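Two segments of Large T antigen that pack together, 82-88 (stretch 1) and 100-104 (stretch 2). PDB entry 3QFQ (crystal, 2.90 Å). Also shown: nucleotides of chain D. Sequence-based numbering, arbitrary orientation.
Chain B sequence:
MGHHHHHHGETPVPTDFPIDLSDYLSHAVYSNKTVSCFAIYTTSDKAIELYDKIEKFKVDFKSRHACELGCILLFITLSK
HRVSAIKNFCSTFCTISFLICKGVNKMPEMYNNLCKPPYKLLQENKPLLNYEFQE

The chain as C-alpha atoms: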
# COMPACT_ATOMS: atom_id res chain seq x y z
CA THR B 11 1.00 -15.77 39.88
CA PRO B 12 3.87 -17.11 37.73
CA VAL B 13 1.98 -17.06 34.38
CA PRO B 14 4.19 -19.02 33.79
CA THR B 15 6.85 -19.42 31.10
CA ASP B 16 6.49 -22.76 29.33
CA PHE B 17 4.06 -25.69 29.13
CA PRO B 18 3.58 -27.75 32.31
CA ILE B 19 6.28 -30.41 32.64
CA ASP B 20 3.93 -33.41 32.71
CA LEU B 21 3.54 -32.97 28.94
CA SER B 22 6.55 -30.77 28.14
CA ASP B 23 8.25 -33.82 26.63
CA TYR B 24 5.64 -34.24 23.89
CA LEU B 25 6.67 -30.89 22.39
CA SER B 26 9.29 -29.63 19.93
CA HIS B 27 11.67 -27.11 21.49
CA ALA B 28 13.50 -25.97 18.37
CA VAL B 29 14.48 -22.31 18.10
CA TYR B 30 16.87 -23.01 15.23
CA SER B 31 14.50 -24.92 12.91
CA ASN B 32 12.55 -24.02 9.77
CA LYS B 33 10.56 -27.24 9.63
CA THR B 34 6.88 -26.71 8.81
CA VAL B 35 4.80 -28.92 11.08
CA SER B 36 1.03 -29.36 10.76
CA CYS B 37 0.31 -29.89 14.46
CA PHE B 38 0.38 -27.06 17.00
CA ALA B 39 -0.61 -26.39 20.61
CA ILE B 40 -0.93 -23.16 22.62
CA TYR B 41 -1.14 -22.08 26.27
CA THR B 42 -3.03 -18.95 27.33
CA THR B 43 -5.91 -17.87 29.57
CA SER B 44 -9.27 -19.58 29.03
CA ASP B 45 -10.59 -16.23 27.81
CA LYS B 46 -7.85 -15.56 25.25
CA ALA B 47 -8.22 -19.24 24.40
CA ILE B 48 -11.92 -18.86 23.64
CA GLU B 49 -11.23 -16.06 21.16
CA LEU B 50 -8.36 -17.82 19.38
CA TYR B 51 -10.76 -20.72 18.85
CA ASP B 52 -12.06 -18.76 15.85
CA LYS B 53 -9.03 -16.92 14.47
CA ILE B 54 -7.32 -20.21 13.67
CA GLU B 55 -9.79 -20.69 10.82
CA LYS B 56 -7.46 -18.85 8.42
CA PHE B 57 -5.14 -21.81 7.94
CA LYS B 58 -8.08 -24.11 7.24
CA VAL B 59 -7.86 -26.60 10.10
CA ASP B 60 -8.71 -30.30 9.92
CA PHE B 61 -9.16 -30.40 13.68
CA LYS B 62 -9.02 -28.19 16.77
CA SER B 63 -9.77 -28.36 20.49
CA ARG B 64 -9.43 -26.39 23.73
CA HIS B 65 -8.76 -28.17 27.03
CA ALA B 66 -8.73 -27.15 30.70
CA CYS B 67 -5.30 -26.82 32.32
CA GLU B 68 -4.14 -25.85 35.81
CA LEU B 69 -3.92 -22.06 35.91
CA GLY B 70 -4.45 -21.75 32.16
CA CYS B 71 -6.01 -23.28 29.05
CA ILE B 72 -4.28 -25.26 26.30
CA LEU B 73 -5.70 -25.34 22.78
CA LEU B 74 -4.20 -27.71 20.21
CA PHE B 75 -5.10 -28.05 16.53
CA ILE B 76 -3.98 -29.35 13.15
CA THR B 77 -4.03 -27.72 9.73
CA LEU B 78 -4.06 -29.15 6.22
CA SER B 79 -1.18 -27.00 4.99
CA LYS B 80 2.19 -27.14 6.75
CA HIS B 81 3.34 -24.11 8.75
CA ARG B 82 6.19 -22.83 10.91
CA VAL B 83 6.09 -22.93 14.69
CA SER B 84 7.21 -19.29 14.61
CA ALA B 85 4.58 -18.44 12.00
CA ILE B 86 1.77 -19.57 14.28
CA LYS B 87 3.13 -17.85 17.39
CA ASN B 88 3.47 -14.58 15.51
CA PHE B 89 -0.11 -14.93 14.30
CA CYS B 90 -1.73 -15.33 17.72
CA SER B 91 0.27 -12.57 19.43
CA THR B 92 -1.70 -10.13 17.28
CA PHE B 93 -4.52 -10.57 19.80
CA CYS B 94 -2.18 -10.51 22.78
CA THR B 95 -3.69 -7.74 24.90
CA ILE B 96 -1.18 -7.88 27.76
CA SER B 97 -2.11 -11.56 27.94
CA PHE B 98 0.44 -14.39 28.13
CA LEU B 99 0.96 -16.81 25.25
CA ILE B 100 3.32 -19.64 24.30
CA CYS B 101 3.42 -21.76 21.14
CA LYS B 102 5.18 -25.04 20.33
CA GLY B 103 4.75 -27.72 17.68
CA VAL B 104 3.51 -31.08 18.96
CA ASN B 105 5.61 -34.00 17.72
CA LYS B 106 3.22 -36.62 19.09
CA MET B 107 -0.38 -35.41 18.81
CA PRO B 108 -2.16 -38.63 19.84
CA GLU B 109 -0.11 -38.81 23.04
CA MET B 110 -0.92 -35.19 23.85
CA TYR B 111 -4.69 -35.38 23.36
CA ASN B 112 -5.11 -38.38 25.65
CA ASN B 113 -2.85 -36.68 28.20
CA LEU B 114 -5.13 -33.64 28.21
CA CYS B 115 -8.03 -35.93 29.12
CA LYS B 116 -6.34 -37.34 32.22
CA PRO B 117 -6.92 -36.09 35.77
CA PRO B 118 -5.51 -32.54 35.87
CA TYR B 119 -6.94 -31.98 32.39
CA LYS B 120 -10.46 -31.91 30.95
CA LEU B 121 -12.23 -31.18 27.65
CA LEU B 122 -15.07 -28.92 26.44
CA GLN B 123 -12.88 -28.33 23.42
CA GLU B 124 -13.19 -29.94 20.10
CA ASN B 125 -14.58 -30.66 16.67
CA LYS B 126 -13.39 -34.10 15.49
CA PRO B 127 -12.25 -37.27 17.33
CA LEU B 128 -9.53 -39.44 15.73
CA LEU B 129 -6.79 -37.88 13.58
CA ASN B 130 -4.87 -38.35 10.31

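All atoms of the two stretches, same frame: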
# COMPACT_ATOMS: atom_id res chain seq x y z
N ARG B 82 5.13 -23.00 9.93
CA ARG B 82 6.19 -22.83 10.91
C ARG B 82 5.65 -22.68 12.32
O ARG B 82 4.56 -22.15 12.53
CB ARG B 82 7.05 -21.61 10.58
CG ARG B 82 8.19 -21.85 9.60
CD ARG B 82 9.31 -20.85 9.84
NE ARG B 82 10.33 -20.90 8.80
CZ ARG B 82 11.45 -20.19 8.82
NH1 ARG B 82 11.71 -19.36 9.83
NH2 ARG B 82 12.33 -20.29 7.83
N VAL B 83 6.43 -23.14 13.30
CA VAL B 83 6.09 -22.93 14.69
C VAL B 83 6.08 -21.43 14.97
O VAL B 83 5.18 -20.91 15.63
CB VAL B 83 7.09 -23.64 15.63
CG1 VAL B 83 6.72 -23.40 17.09
CG2 VAL B 83 7.14 -25.13 15.33
N SER B 84 7.10 -20.74 14.46
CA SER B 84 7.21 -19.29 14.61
C SER B 84 6.07 -18.55 13.91
O SER B 84 5.61 -17.52 14.40
CB SER B 84 8.55 -18.81 14.03
OG SER B 84 8.64 -19.14 12.65
N ALA B 85 5.63 -19.08 12.78
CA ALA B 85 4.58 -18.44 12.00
C ALA B 85 3.26 -18.41 12.76
O ALA B 85 2.50 -17.45 12.67
CB ALA B 85 4.42 -19.14 10.66
N ILE B 86 2.98 -19.49 13.49
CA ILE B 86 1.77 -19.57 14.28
C ILE B 86 1.83 -18.67 15.51
O ILE B 86 0.85 -17.99 15.84
CB ILE B 86 1.48 -21.02 14.74
CG1 ILE B 86 1.47 -21.96 13.55
CG2 ILE B 86 0.17 -21.08 15.50
CD1 ILE B 86 0.46 -21.60 12.48
N LYS B 87 2.97 -18.66 16.19
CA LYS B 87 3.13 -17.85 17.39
C LYS B 87 2.94 -16.38 17.05
O LYS B 87 2.25 -15.65 17.75
CB LYS B 87 4.50 -18.08 18.01
N ASN B 88 3.56 -15.96 15.95
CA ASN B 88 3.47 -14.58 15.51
C ASN B 88 2.06 -14.18 15.11
O ASN B 88 1.71 -13.00 15.12
CB ASN B 88 4.42 -14.34 14.34
CG ASN B 88 4.55 -12.87 13.98
OD1 ASN B 88 5.34 -12.15 14.58
ND2 ASN B 88 3.75 -12.42 13.02
N ILE B 100 2.17 -18.84 24.72
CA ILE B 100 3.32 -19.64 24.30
C ILE B 100 2.90 -20.69 23.27
O ILE B 100 1.86 -21.32 23.40
CB ILE B 100 4.00 -20.32 25.51
CG1 ILE B 100 2.96 -21.04 26.36
CG2 ILE B 100 4.74 -19.29 26.34
CD1 ILE B 100 3.53 -21.66 27.62
N CYS B 101 3.73 -20.86 22.25
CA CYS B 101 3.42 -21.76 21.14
C CYS B 101 4.55 -22.73 20.83
O CYS B 101 5.71 -22.33 20.69
CB CYS B 101 3.05 -20.96 19.89
SG CYS B 101 2.84 -21.96 18.40
N LYS B 102 4.21 -24.01 20.70
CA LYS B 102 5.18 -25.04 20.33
C LYS B 102 4.53 -26.14 19.50
O LYS B 102 3.37 -26.49 19.73
CB LYS B 102 5.85 -25.62 21.57
N GLY B 103 5.27 -26.67 18.54
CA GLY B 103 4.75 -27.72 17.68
C GLY B 103 4.76 -29.08 18.35
O GLY B 103 5.79 -29.52 18.87
N VAL B 104 3.61 -29.76 18.35
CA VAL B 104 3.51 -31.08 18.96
C VAL B 104 4.02 -32.18 18.04
O VAL B 104 3.51 -32.37 16.93
CB VAL B 104 2.06 -31.41 19.38
CG1 VAL B 104 1.73 -30.75 20.71
CG2 VAL B 104 1.08 -30.99 18.30
P DA D 20 5.53 -14.78 9.78
OP1 DA D 20 4.16 -14.36 10.11
OP2 DA D 20 6.43 -15.26 10.85
O5' DA D 20 5.48 -15.94 8.67
C5' DA D 20 4.90 -15.78 7.39
C4' DA D 20 5.25 -16.99 6.54
O4' DA D 20 6.61 -16.90 6.05
C3' DA D 20 5.17 -18.33 7.27
O3' DA D 20 4.51 -19.25 6.42
C2' DA D 20 6.62 -18.73 7.47
C1' DA D 20 7.24 -18.16 6.20
N9 DA D 20 8.68 -17.95 6.28
C8 DA D 20 9.41 -17.68 7.40
N7 DA D 20 10.70 -17.55 7.18
C5 DA D 20 10.82 -17.74 5.81
C6 DA D 20 11.93 -17.73 4.94
N6 DA D 20 13.18 -17.50 5.35
N1 DA D 20 11.70 -17.96 3.63
C2 DA D 20 10.45 -18.19 3.22
N3 DA D 20 9.33 -18.23 3.94
C4 DA D 20 9.59 -17.99 5.24
P DG D 21 3.56 -20.38 7.03
OP1 DG D 21 2.24 -19.76 7.32
OP2 DG D 21 4.30 -21.08 8.11
O5' DG D 21 3.39 -21.42 5.84
C5' DG D 21 4.42 -22.34 5.54
C4' DG D 21 4.86 -22.18 4.10
O4' DG D 21 5.78 -21.07 3.99
C3' DG D 21 5.59 -23.38 3.50
O3' DG D 21 4.64 -24.28 2.95
C2' DG D 21 6.44 -22.71 2.42
C1' DG D 21 6.81 -21.38 3.08
N9 DG D 21 8.07 -21.42 3.82
C8 DG D 21 8.22 -21.46 5.19
N7 DG D 21 9.46 -21.48 5.57
C5 DG D 21 10.18 -21.46 4.39
C6 DG D 21 11.58 -21.46 4.16
O6 DG D 21 12.49 -21.50 5.00
N1 DG D 21 11.89 -21.43 2.81
C2 DG D 21 10.96 -21.39 1.79
N2 DG D 21 11.45 -21.36 0.54
N3 DG D 21 9.65 -21.38 1.98
C4 DG D 21 9.34 -21.42 3.30

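The helix beginning at Val 83 packs against the strand that includes Cys 101 and Lys 102, the two running nearly antiparallel: their N-to-C directions differ by 154° and their axes approach to 7.8 Å. The register follows from the nearest CA pairs, Val 83 CA to Gly 103 CA at 5.8 Å and Lys 87 CA to Cys 101 CA at 5.4 Å. Four residues, one helical turn, thus span two residues of extended strand. The contact is small, burying 205 Å² summed over both sides.

Apolar packing holds the center. Cys 101, in the t rotamer, loses 79 Å² to the helix, more than any other residue, and its sulfur lies among three residues of one turn. Cys 101 SG is 4.3 Å from Val 83 CG1, while Cys 101 CB meets Lys 87 CB at 3.7 Å. The CA-to-CB bonds of Val 83, Ile 86 and Lys 87 all point toward the strand, but the end of Ile 86 leads away: its CB and CG2 both lie 4.0 Å from Cys 101 SG, its CD1 6.4 Å from the same atom. Lys 87 is modelled only to CB.

Side chain against backbone is the second kind of contact. Val 83 CG1 lies 3.9 Å from both Lys 102 CA and Gly 103 N, so the methyl rests on the strand's main chain. The CA-to-CB bond of Lys 102 points away from the helix. Gly 103 has no side chain, which lets Val 83 come close: an ideal CB there would sit 3.3 Å from Val 83 CG2, a tight fit.

Polar bonding across the stretches is absent among the modelled atoms. Cys 101 SG is 3.8 Å from Val 83 O, a proximity without a hydrogen bond; that carbonyl instead accepts from Lys 87 N at 3.2 Å within the helix.

The nucleic acid engages stretch 1, with its hydrogen bonds at Arg 82. This residue, at the N-cap position, donates from Arg 82 N to DG21 OP2 (2.8 Å, 169°). Its side chain reads the guanine edge: NH2 of Arg 82 bonds O6 of DG21 at 3.1 Å, and Arg 82 NE makes a weak bond to DG21 N7 at 3.4 Å. DA20 N7 lies over one guanidinium face, 3.2 Å from Arg 82 CZ. Farther along the helix are proximities only: Ala 85 CB is 3.2 Å from DG21 OP2 and 3.6 Å from DA20 C3', and Asn 88 ND2 is 3.5 Å from DA20 OP1.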